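Local coordinates for protein alginate lyase, family PL7 (Zobellia galactanivorans, PDB 4BE3) that cleaves alginate as an exolytic polysaccharide lyase of family PL7, at residues 2-7 with 45-50; 73-78 with 251-256; 98-103 with 272-277. One frame throughout, in Å; residues are numbered along the deposited sequence.

Contact 1: residues 2-7 with 45-50; sequences KYPSEL and DWVVFK
L7 makes the tight part of this contact by pushing both methyls of its fork against the strand at D45. Its CD1 lies 3.5 Å and its CD2 3.6 Å from D45 CB, with the two side chains crossing at about a right angle. The same CD1 also reaches V47 CG2 at 3.8 Å, so one methyl spans from D45, past W46 N, to V47. V47 divides its branches: CG1, anti to the backbone N (chi1 176°), meets P4 CB at 4.0 Å, while CG2 is left for L7. Towards solvent the contact thins to a single ionic pair. The extended chain of exposed K2 brings NZ to 3.2 Å from D45 OD2, approaching from above the carboxylate, 46° out of its plane. D45 OD1 is held by H40 ND1, so the two oxygens have separate partners and the carboxylate is probably restrained in its rotation. Residues 2-7 form an N-terminal turn, with E6 N bonded to Y3 O and L7 N to P4 O, lying against the edge region of the seven-stranded sheet. Strand 44-52 runs between strands 36-41 and 295-306, and F36 and V38 of strand 36-41 extend the apolar surface under P4 and L7.

Contact 2: residues 73-78 with 251-256; sequences HWIPET and GEIQYF. With SRT (S,R meso-tartaric acid), chain C.
W74 and Q254 form a single antiparallel bridge as a hydrogen-bonded pair, W74 N to Q254 O at 2.8 Å and Q254 N to W74 O at 2.7 Å, between segments whose end-to-end directions differ by 129°. The W74 indole folds back over the bridge, its CG set between the backbone N and the carbonyl carbon (chi1 42°). Q254 CG then sits over the face of the six-membered ring in a CH-pi contact, 4.0 Å from the ring centroid. Farther along, W74 CZ2 lies above the centre of the F256 ring, 3.6 Å from F256 CZ, and the two side chains cross at about a right angle. W74 NE1 is satisfied by Q70 OE1. In the beta-jelly roll of the PL7 lyases, strand 254-258 pairs with strands 65-70 and 104-112 of the larger sheet, and here the loop after strand 65-70 lies against the beginning of strand 254-258. H73 lies beside Y255 in an offset stack, with ring planes 18° apart and H73 NE2 3.5 Å from Y255 CD1. Beyond that stack Y255 OH hydrogen-bonds tartrate O2 at 2.6 Å, in the pocket that T60 and K257 also line. At the far end G251 N donates to the syn lone pair of E77 OE1 at 2.9 Å, and close by I75 packs on I75 of the second subunit.

Contact 3: residues 98-103 with 272-277; sequences RVAASY and NLVWST
V99 fills the apolar centre, its CG1 lying 3.7 Å from T277 CG2. It opens a type I beta turn, V99 to S102, closed by the bond from S102 N to V99 O, and the turn packs against an Asx turn begun by N272: two loops of the jelly roll meet without a regular strand in either. V99 CG1 is anti to the backbone N (chi1 179°), which carries it in among the carbonyls of the facing loop, 3.3 Å from V274 O. V99 CG2 meets S276 O and, at 4.0 Å, L273 CD1 (in one of two conformers), and the fork thus touches carbonyls and apolar side chains alike. An alanine here would keep CB but lose both methyls, and would probably open a gap beside T277 CG2 and the V274 carbonyl. Around this centre the two turn alanines face the other loop, A100 CB towards V274 CG1 and A101 CB at 3.8 Å from W275 CE3.

Outward from the methyls, A101 N donates to V274 O at 2.9 Å, nearly along the C=O axis, with a C=O...donor angle of 169°. This bond ties the turn residue A101 to the opposing backbone. Next to it a water bridges the loops: it donates to L273 O at 2.7 Å and to R98 O at 2.8 Å, and accepts weakly from A100 N. The R98 guanidinium is held by a salt bridge to D96, whose backbone O also accepts from S102 OG. On the other loop, N272 OD1 is gripped by two N-H groups: V274 N lies in its carbonyl plane at 3.0 Å, whereas W275 N stands above that plane, 55° out of it.

How the contacts relate
The three contacts are well separated, centres about 27 Å (1 and 2), 30 Å (1 and 3) and 29 Å (2 and 3) apart, and none touches another. Contact 1 joins the N-terminal turn to the seven-stranded sheet, while contact 2 sets a loop against strand 254-258 of the other, larger sheet. Contact 3 is on the opposite side of the chain's centre from both; its segment 98-103 leads into strand 104-112, which pairs with strand 254-258. Along the chain contact 1 closes first, whereas contacts 2 and 3 alternate their segments, so each joins an earlier part of the chain to one some 170 residues later. Contact 2 alone reaches both the tartrate pocket and the second subunit.

Contact 1: residues 2-7 with 45-50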
loop_
_atom_site.group_PDB
_atom_site.type_symbol
_atom_site.label_atom_id
_atom_site.label_comp_id
_atom_site.label_asym_id
_atom_site.label_seq_id
_atom_site.Cartn_x
_atom_site.Cartn_y
_atom_site.Cartn_z
ATOM N N LYS A 2 -15.914 -26.038 7.759
ATOM C CA LYS A 2 -15.456 -24.688 7.596
ATOM C C LYS A 2 -14.540 -24.458 6.403
ATOM O O LYS A 2 -13.886 -25.336 5.924
ATOM C CB LYS A 2 -14.828 -24.055 8.834
ATOM C CG LYS A 2 -15.524 -24.489 10.135
ATOM C CD LYS A 2 -14.924 -23.561 11.147
ATOM C CE LYS A 2 -15.779 -23.672 12.384
ATOM N NZ LYS A 2 -15.213 -22.548 13.138
ATOM N N TYR A 3 -14.596 -23.224 5.897
ATOM C CA TYR A 3 -13.699 -22.749 4.866
ATOM C C TYR A 3 -12.584 -21.965 5.649
ATOM O O TYR A 3 -12.813 -21.380 6.670
ATOM C CB TYR A 3 -14.453 -21.781 3.927
ATOM C CG TYR A 3 -15.393 -22.538 3.008
ATOM C CD1 TYR A 3 -14.839 -23.198 1.905
ATOM C CD2 TYR A 3 -16.784 -22.662 3.310
ATOM C CE1 TYR A 3 -15.665 -23.942 1.074
ATOM C CE2 TYR A 3 -17.628 -23.392 2.482
ATOM C CZ TYR A 3 -17.060 -24.016 1.354
ATOM O OH TYR A 3 -17.775 -24.811 0.453
ATOM N N PRO A 4 -11.398 -21.962 5.083
ATOM C CA PRO A 4 -10.297 -21.152 5.619
ATOM C C PRO A 4 -10.731 -19.711 5.835
ATOM O O PRO A 4 -10.242 -19.065 6.850
ATOM C CB PRO A 4 -9.288 -21.230 4.474
ATOM C CG PRO A 4 -9.477 -22.671 3.979
ATOM C CD PRO A 4 -10.998 -22.771 3.889
ATOM N N SER A 5 -11.696 -19.151 5.001
ATOM C CA SER A 5 -12.035 -17.740 5.174
ATOM C C SER A 5 -12.714 -17.549 6.524
ATOM O O SER A 5 -12.746 -16.418 6.984
ATOM C CB SER A 5 -12.973 -17.225 4.077
ATOM O OG SER A 5 -14.063 -18.175 3.882
ATOM N N GLU A 6 -13.240 -18.626 7.106
ATOM C CA GLU A 6 -13.869 -18.441 8.425
ATOM C C GLU A 6 -12.836 -18.217 9.512
ATOM O O GLU A 6 -13.183 -17.817 10.599
ATOM C CB GLU A 6 -14.680 -19.659 8.803
ATOM C CG GLU A 6 -15.889 -19.852 7.828
ATOM C CD GLU A 6 -16.720 -21.096 8.101
ATOM O OE1 GLU A 6 -17.166 -21.297 9.268
ATOM O OE2 GLU A 6 -16.894 -21.916 7.119
ATOM N N LEU A 7 -11.558 -18.593 9.195
ATOM C CA LEU A 7 -10.412 -18.415 10.209
ATOM C C LEU A 7 -9.513 -17.233 9.916
ATOM O O LEU A 7 -8.789 -16.835 10.740
ATOM C CB LEU A 7 -9.574 -19.706 10.196
ATOM C CG LEU A 7 -10.245 -21.013 10.488
ATOM C CD1 LEU A 7 -9.352 -22.304 10.439
ATOM C CD2 LEU A 7 -11.007 -20.863 11.787
ATOM N N ASP A 45 -9.068 -24.486 15.291
ATOM C CA ASP A 45 -9.197 -24.767 13.865
ATOM C C ASP A 45 -7.901 -24.216 13.158
ATOM O O ASP A 45 -7.418 -23.139 13.558
ATOM C CB ASP A 45 -10.390 -24.028 13.358
ATOM C CG ASP A 45 -11.719 -24.674 13.922
ATOM O OD1 ASP A 45 -11.822 -25.908 13.869
ATOM O OD2 ASP A 45 -12.568 -23.922 14.370
ATOM N N TRP A 46 -7.461 -24.882 12.087
ATOM C CA TRP A 46 -6.207 -24.465 11.417
ATOM C C TRP A 46 -6.483 -24.452 9.938
ATOM O O TRP A 46 -7.231 -25.287 9.445
ATOM C CB TRP A 46 -5.079 -25.587 11.698
ATOM C CG TRP A 46 -4.705 -25.714 13.125
ATOM C CD1 TRP A 46 -5.322 -26.494 14.119
ATOM C CD2 TRP A 46 -3.564 -25.072 13.795
ATOM N NE1 TRP A 46 -4.711 -26.275 15.356
ATOM C CE2 TRP A 46 -3.637 -25.471 15.222
ATOM C CE3 TRP A 46 -2.516 -24.258 13.362
ATOM C CZ2 TRP A 46 -2.710 -25.016 16.173
ATOM C CZ3 TRP A 46 -1.570 -23.806 14.319
ATOM C CH2 TRP A 46 -1.659 -24.205 15.681
ATOM N N VAL A 47 -5.832 -23.545 9.216
ATOM C CA VAL A 47 -5.900 -23.531 7.830
ATOM C C VAL A 47 -4.700 -24.394 7.346
ATOM O O VAL A 47 -3.537 -24.058 7.763
ATOM C CB VAL A 47 -5.677 -22.106 7.316
ATOM C CG1 VAL A 47 -5.650 -22.141 5.813
ATOM C CG2 VAL A 47 -6.813 -21.160 7.885
ATOM N N VAL A 48 -4.989 -25.416 6.548
ATOM C CA VAL A 48 -3.941 -26.327 6.134
ATOM C C VAL A 48 -3.524 -25.939 4.771
ATOM O O VAL A 48 -4.386 -25.797 3.897
ATOM C CB VAL A 48 -4.454 -27.775 6.123
ATOM C CG1 VAL A 48 -3.408 -28.800 5.582
ATOM C CG2 VAL A 48 -4.870 -28.256 7.511
ATOM N N PHE A 49 -2.188 -25.912 4.479
ATOM C CA PHE A 49 -1.751 -25.809 3.158
ATOM C C PHE A 49 -0.915 -27.096 2.918
ATOM O O PHE A 49 0.057 -27.367 3.741
ATOM C CB PHE A 49 -0.741 -24.641 3.035
ATOM C CG PHE A 49 -1.421 -23.276 3.274
ATOM C CD1 PHE A 49 -1.632 -22.824 4.574
ATOM C CD2 PHE A 49 -1.825 -22.501 2.161
ATOM C CE1 PHE A 49 -2.340 -21.583 4.817
ATOM C CE2 PHE A 49 -2.462 -21.258 2.369
ATOM C CZ PHE A 49 -2.676 -20.806 3.694
ATOM N N LYS A 50 -1.274 -27.847 1.887
ATOM C CA LYS A 50 -0.595 -29.132 1.692
ATOM C C LYS A 50 -0.213 -29.146 0.225
ATOM O O LYS A 50 -0.986 -28.662 -0.658
ATOM C CB LYS A 50 -1.546 -30.206 2.061
ATOM C CG LYS A 50 -0.873 -31.649 1.958
ATOM C CD LYS A 50 -1.948 -32.719 2.247
ATOM C CE LYS A 50 -1.200 -34.068 2.306
ATOM N NZ LYS A 50 -2.122 -35.144 2.791
#

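Contact 2: residues 73-78 with 251-256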
loop_
_atom_site.group_PDB
_atom_site.type_symbol
_atom_site.label_atom_id
_atom_site.label_comp_id
_atom_site.label_asym_id
_atom_site.label_seq_id
_atom_site.Cartn_x
_atom_site.Cartn_y
_atom_site.Cartn_z
ATOM N N HIS A 73 -0.026 -4.665 -3.720
ATOM C CA HIS A 73 1.422 -4.727 -3.688
ATOM C C HIS A 73 1.956 -3.474 -3.008
ATOM O O HIS A 73 1.161 -2.489 -2.801
ATOM C CB HIS A 73 1.891 -4.840 -5.090
ATOM C CG HIS A 73 1.418 -6.074 -5.778
ATOM N ND1 HIS A 73 1.576 -6.258 -7.141
ATOM C CD2 HIS A 73 0.767 -7.186 -5.310
ATOM C CE1 HIS A 73 1.077 -7.467 -7.491
ATOM N NE2 HIS A 73 0.612 -8.053 -6.375
ATOM N N TRP A 74 3.248 -3.375 -2.733
ATOM C CA TRP A 74 3.808 -2.243 -2.061
ATOM C C TRP A 74 5.288 -2.225 -2.311
ATOM O O TRP A 74 5.859 -3.213 -2.709
ATOM C CB TRP A 74 3.501 -2.257 -0.544
ATOM C CG TRP A 74 3.673 -3.680 0.016
ATOM C CD1 TRP A 74 2.773 -4.751 0.004
ATOM C CD2 TRP A 74 4.865 -4.155 0.700
ATOM N NE1 TRP A 74 3.340 -5.847 0.673
ATOM C CE2 TRP A 74 4.590 -5.536 1.101
ATOM C CE3 TRP A 74 6.094 -3.548 1.066
ATOM C CZ2 TRP A 74 5.525 -6.332 1.730
ATOM C CZ3 TRP A 74 7.058 -4.372 1.730
ATOM C CH2 TRP A 74 6.743 -5.748 2.063
ATOM N N ILE A 75 5.900 -1.038 -2.216
ATOM C CA ILE A 75 7.365 -0.916 -2.277
ATOM C C ILE A 75 7.859 -0.836 -0.833
ATOM O O ILE A 75 7.154 -0.540 0.141
ATOM C CB ILE A 75 7.793 0.318 -3.114
ATOM C CG1 ILE A 75 7.250 1.675 -2.476
ATOM C CG2 ILE A 75 7.276 0.192 -4.526
ATOM C CD1 ILE A 75 7.941 2.896 -3.199
ATOM N N PRO A 76 9.155 -1.228 -0.623
ATOM C CA PRO A 76 9.639 -1.277 0.769
ATOM C C PRO A 76 9.498 0.040 1.491
ATOM O O PRO A 76 9.219 0.045 2.687
ATOM C CB PRO A 76 11.133 -1.679 0.611
ATOM C CG PRO A 76 11.021 -2.653 -0.691
ATOM C CD PRO A 76 10.155 -1.712 -1.635
ATOM N N GLU A 77 9.678 1.181 0.774
ATOM C CA GLU A 77 9.532 2.435 1.444
ATOM C C GLU A 77 8.186 2.634 2.046
ATOM O O GLU A 77 8.083 3.415 3.035
ATOM C CB GLU A 77 9.721 3.561 0.382
ATOM C CG GLU A 77 11.200 3.665 -0.094
ATOM C CD GLU A 77 11.526 2.821 -1.324
ATOM O OE1 GLU A 77 10.939 1.739 -1.607
ATOM O OE2 GLU A 77 12.475 3.241 -2.066
ATOM N N THR A 78 7.118 2.098 1.426
ATOM C CA THR A 78 5.819 2.362 2.053
ATOM C C THR A 78 5.471 1.239 3.008
ATOM O O THR A 78 4.634 1.415 3.840
ATOM C CB THR A 78 4.644 2.503 1.015
ATOM O OG1 THR A 78 4.601 1.303 0.245
ATOM C CG2 THR A 78 5.092 3.640 0.063
ATOM N N GLY A 251 12.133 0.910 -4.101
ATOM C CA GLY A 251 11.221 1.251 -5.167
ATOM C C GLY A 251 10.733 0.063 -5.977
ATOM O O GLY A 251 10.037 0.194 -6.984
ATOM N N GLU A 252 11.125 -1.134 -5.581
ATOM C CA GLU A 252 10.708 -2.336 -6.347
ATOM C C GLU A 252 9.417 -2.885 -5.776
ATOM O O GLU A 252 9.295 -3.242 -4.519
ATOM C CB GLU A 252 11.824 -3.471 -6.338
ATOM C CG GLU A 252 11.593 -4.280 -7.629
ATOM C CD GLU A 252 12.746 -5.142 -7.922
ATOM O OE1 GLU A 252 12.770 -6.282 -7.281
ATOM O OE2 GLU A 252 13.647 -4.710 -8.681
ATOM N N ILE A 253 8.422 -3.075 -6.651
ATOM C CA ILE A 253 7.112 -3.481 -6.105
ATOM C C ILE A 253 7.135 -4.937 -5.627
ATOM O O ILE A 253 7.664 -5.803 -6.308
ATOM C CB ILE A 253 6.040 -3.352 -7.166
ATOM C CG1 ILE A 253 5.841 -1.762 -7.442
ATOM C CG2 ILE A 253 4.675 -3.904 -6.740
ATOM C CD1 ILE A 253 5.160 -1.481 -8.811
ATOM N N GLN A 254 6.554 -5.154 -4.454
ATOM C CA GLN A 254 6.494 -6.543 -3.882
ATOM C C GLN A 254 5.303 -6.821 -3.085
ATOM O O GLN A 254 4.379 -5.954 -3.017
ATOM C CB GLN A 254 7.582 -6.721 -3.001
ATOM C CG GLN A 254 7.760 -5.758 -1.983
ATOM C CD GLN A 254 9.290 -5.715 -2.041
ATOM O OE1 GLN A 254 10.039 -5.908 -3.181
ATOM N NE2 GLN A 254 9.797 -5.691 -0.842
ATOM N N TYR A 255 5.173 -8.081 -2.623
ATOM C CA TYR A 255 4.016 -8.424 -1.882
ATOM C C TYR A 255 4.296 -9.626 -0.994
ATOM O O TYR A 255 5.308 -10.342 -1.242
ATOM C CB TYR A 255 2.808 -8.735 -2.793
ATOM C CG TYR A 255 3.079 -9.801 -3.838
ATOM C CD1 TYR A 255 3.562 -9.436 -5.091
ATOM C CD2 TYR A 255 2.780 -11.174 -3.592
ATOM C CE1 TYR A 255 3.738 -10.405 -6.093
ATOM C CE2 TYR A 255 2.973 -12.138 -4.567
ATOM C CZ TYR A 255 3.472 -11.750 -5.811
ATOM O OH TYR A 255 3.678 -12.670 -6.810
ATOM N N PHE A 256 3.502 -9.800 0.027
ATOM C CA PHE A 256 3.715 -10.991 0.908
ATOM C C PHE A 256 3.168 -12.219 0.334
ATOM O O PHE A 256 2.202 -12.214 -0.473
ATOM C CB PHE A 256 3.009 -10.820 2.279
ATOM C CG PHE A 256 3.679 -9.775 3.149
ATOM C CD1 PHE A 256 4.942 -10.007 3.583
ATOM C CD2 PHE A 256 3.029 -8.569 3.561
ATOM C CE1 PHE A 256 5.619 -9.116 4.460
ATOM C CE2 PHE A 256 3.630 -7.671 4.508
ATOM C CZ PHE A 256 4.986 -7.911 4.892
HETATM O O1 SRT C . 6.393 -16.650 -8.069
HETATM O O11 SRT C . 5.687 -16.224 -5.916
HETATM C C1 SRT C . 5.573 -16.384 -7.147
HETATM C C2 SRT C . 4.101 -16.327 -7.373
HETATM O O2 SRT C . 3.358 -15.226 -6.804
HETATM C C3 SRT C . 3.503 -17.323 -8.334
HETATM O O3 SRT C . 3.400 -18.239 -7.328
HETATM C C4 SRT C . 2.266 -16.985 -9.036
HETATM O O4 SRT C . 1.189 -17.480 -8.719
HETATM O O41 SRT C . 2.262 -16.075 -9.863
#

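Contact 3: residues 98-103 with 272-277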
loop_
_atom_site.group_PDB
_atom_site.type_symbol
_atom_site.label_atom_id
_atom_site.label_comp_id
_atom_site.label_asym_id
_atom_site.label_seq_id
_atom_site.Cartn_x
_atom_site.Cartn_y
_atom_site.Cartn_z
ATOM N N ARG A 98 22.827 -33.726 0.525
ATOM C CA ARG A 98 23.914 -32.798 0.188
ATOM C C ARG A 98 23.307 -31.461 -0.369
ATOM O O ARG A 98 24.090 -30.503 -0.470
ATOM C CB ARG A 98 24.709 -33.385 -1.053
ATOM C CG ARG A 98 25.489 -34.632 -0.529
ATOM C CD ARG A 98 26.163 -35.239 -1.839
ATOM N NE ARG A 98 25.115 -35.622 -2.819
ATOM C CZ ARG A 98 25.276 -35.665 -4.163
ATOM N NH1 ARG A 98 26.447 -35.381 -4.758
ATOM N NH2 ARG A 98 24.251 -35.889 -5.013
ATOM N N VAL A 99 22.034 -31.488 -0.677
ATOM C CA VAL A 99 21.397 -30.261 -1.371
ATOM C C VAL A 99 20.767 -29.470 -0.241
ATOM O O VAL A 99 19.872 -29.963 0.421
ATOM C CB VAL A 99 20.350 -30.806 -2.385
ATOM C CG1 VAL A 99 19.712 -29.567 -3.040
ATOM C CG2 VAL A 99 21.093 -31.662 -3.474
ATOM N N ALA A 100 21.091 -28.164 -0.191
ATOM C CA ALA A 100 20.704 -27.243 0.935
ATOM C C ALA A 100 19.217 -27.188 0.986
ATOM O O ALA A 100 18.691 -27.108 2.125
ATOM C CB ALA A 100 21.337 -25.880 0.650
ATOM N N ALA A 101 18.489 -27.166 -0.153
ATOM C CA ALA A 101 16.999 -27.067 -0.004
ATOM C C ALA A 101 16.251 -28.263 0.447
ATOM O O ALA A 101 15.048 -28.194 0.719
ATOM C CB ALA A 101 16.410 -26.589 -1.424
ATOM N N SER A 102 16.933 -29.471 0.426
ATOM C CA SER A 102 16.119 -30.658 0.679
ATOM C C SER A 102 15.412 -30.614 2.063
ATOM O O SER A 102 15.933 -30.075 3.017
ATOM C CB SER A 102 17.049 -31.937 0.756
ATOM O OG SER A 102 17.522 -32.141 -0.595
ATOM N N TYR A 103 14.256 -31.250 2.126
ATOM C CA TYR A 103 13.501 -31.486 3.342
ATOM C C TYR A 103 13.012 -30.162 3.938
ATOM O O TYR A 103 12.777 -30.116 5.142
ATOM C CB TYR A 103 14.364 -32.174 4.439
ATOM C CG TYR A 103 15.270 -33.298 3.872
ATOM C CD1 TYR A 103 14.747 -34.402 3.203
ATOM C CD2 TYR A 103 16.652 -33.146 4.075
ATOM C CE1 TYR A 103 15.679 -35.381 2.730
ATOM C CE2 TYR A 103 17.537 -34.149 3.658
ATOM C CZ TYR A 103 17.036 -35.163 2.952
ATOM O OH TYR A 103 18.011 -36.124 2.535
ATOM N N ASN A 272 21.667 -28.687 -10.123
ATOM C CA ASN A 272 21.815 -27.502 -9.274
ATOM C C ASN A 272 21.935 -28.081 -7.826
ATOM O O ASN A 272 20.934 -28.469 -7.225
ATOM C CB ASN A 272 20.550 -26.687 -9.310
ATOM C CG ASN A 272 20.705 -25.404 -8.554
ATOM O OD1 ASN A 272 21.183 -25.371 -7.403
ATOM N ND2 ASN A 272 20.214 -24.323 -9.154
ATOM N N LEU A 273 23.158 -28.200 -7.370
ATOM C CA LEU A 273 23.418 -28.766 -6.014
ATOM C C LEU A 273 22.852 -28.002 -4.836
ATOM O O LEU A 273 22.902 -28.481 -3.761
ATOM C CB LEU A 273 24.951 -29.018 -5.734
ATOM C CG LEU A 273 25.142 -30.117 -4.672
ATOM C CD1 LEU A 273 24.743 -31.465 -5.215
ATOM C CD2 LEU A 273 26.610 -30.255 -4.204
ATOM N N VAL A 274 22.324 -26.773 -4.989
ATOM C CA VAL A 274 21.749 -26.036 -3.871
ATOM C C VAL A 274 20.233 -26.177 -3.807
ATOM O O VAL A 274 19.644 -26.316 -2.709
ATOM C CB VAL A 274 22.059 -24.542 -3.973
ATOM C CG1 VAL A 274 21.383 -23.671 -2.837
ATOM C CG2 VAL A 274 23.591 -24.393 -3.914
ATOM N N TRP A 275 19.599 -26.265 -4.997
ATOM C CA TRP A 275 18.095 -26.236 -5.036
ATOM C C TRP A 275 17.438 -27.451 -5.698
ATOM O O TRP A 275 16.227 -27.547 -5.573
ATOM C CB TRP A 275 17.647 -24.986 -5.904
ATOM C CG TRP A 275 18.099 -23.715 -5.275
ATOM C CD1 TRP A 275 19.186 -22.906 -5.607
ATOM C CD2 TRP A 275 17.437 -23.015 -4.145
ATOM N NE1 TRP A 275 19.223 -21.793 -4.782
ATOM C CE2 TRP A 275 18.236 -21.840 -3.872
ATOM C CE3 TRP A 275 16.342 -23.315 -3.329
ATOM C CZ2 TRP A 275 17.888 -20.933 -2.828
ATOM C CZ3 TRP A 275 15.963 -22.392 -2.300
ATOM C CH2 TRP A 275 16.707 -21.238 -2.062
ATOM N N SER A 276 18.182 -28.318 -6.442
ATOM C CA SER A 276 17.528 -29.492 -7.090
ATOM C C SER A 276 17.774 -30.681 -6.178
ATOM O O SER A 276 18.885 -31.105 -6.040
ATOM C CB SER A 276 18.140 -29.753 -8.529
ATOM O OG SER A 276 17.747 -28.536 -9.270
ATOM N N THR A 277 16.688 -31.138 -5.531
ATOM C CA THR A 277 16.852 -32.002 -4.380
ATOM C C THR A 277 16.726 -33.517 -4.659
ATOM O O THR A 277 16.988 -34.304 -3.776
ATOM C CB THR A 277 15.791 -31.627 -3.351
ATOM O OG1 THR A 277 14.488 -31.550 -4.004
ATOM C CG2 THR A 277 16.050 -30.179 -2.880
HETATM O O HOH W 1 23.935 -27.855 -1.330
#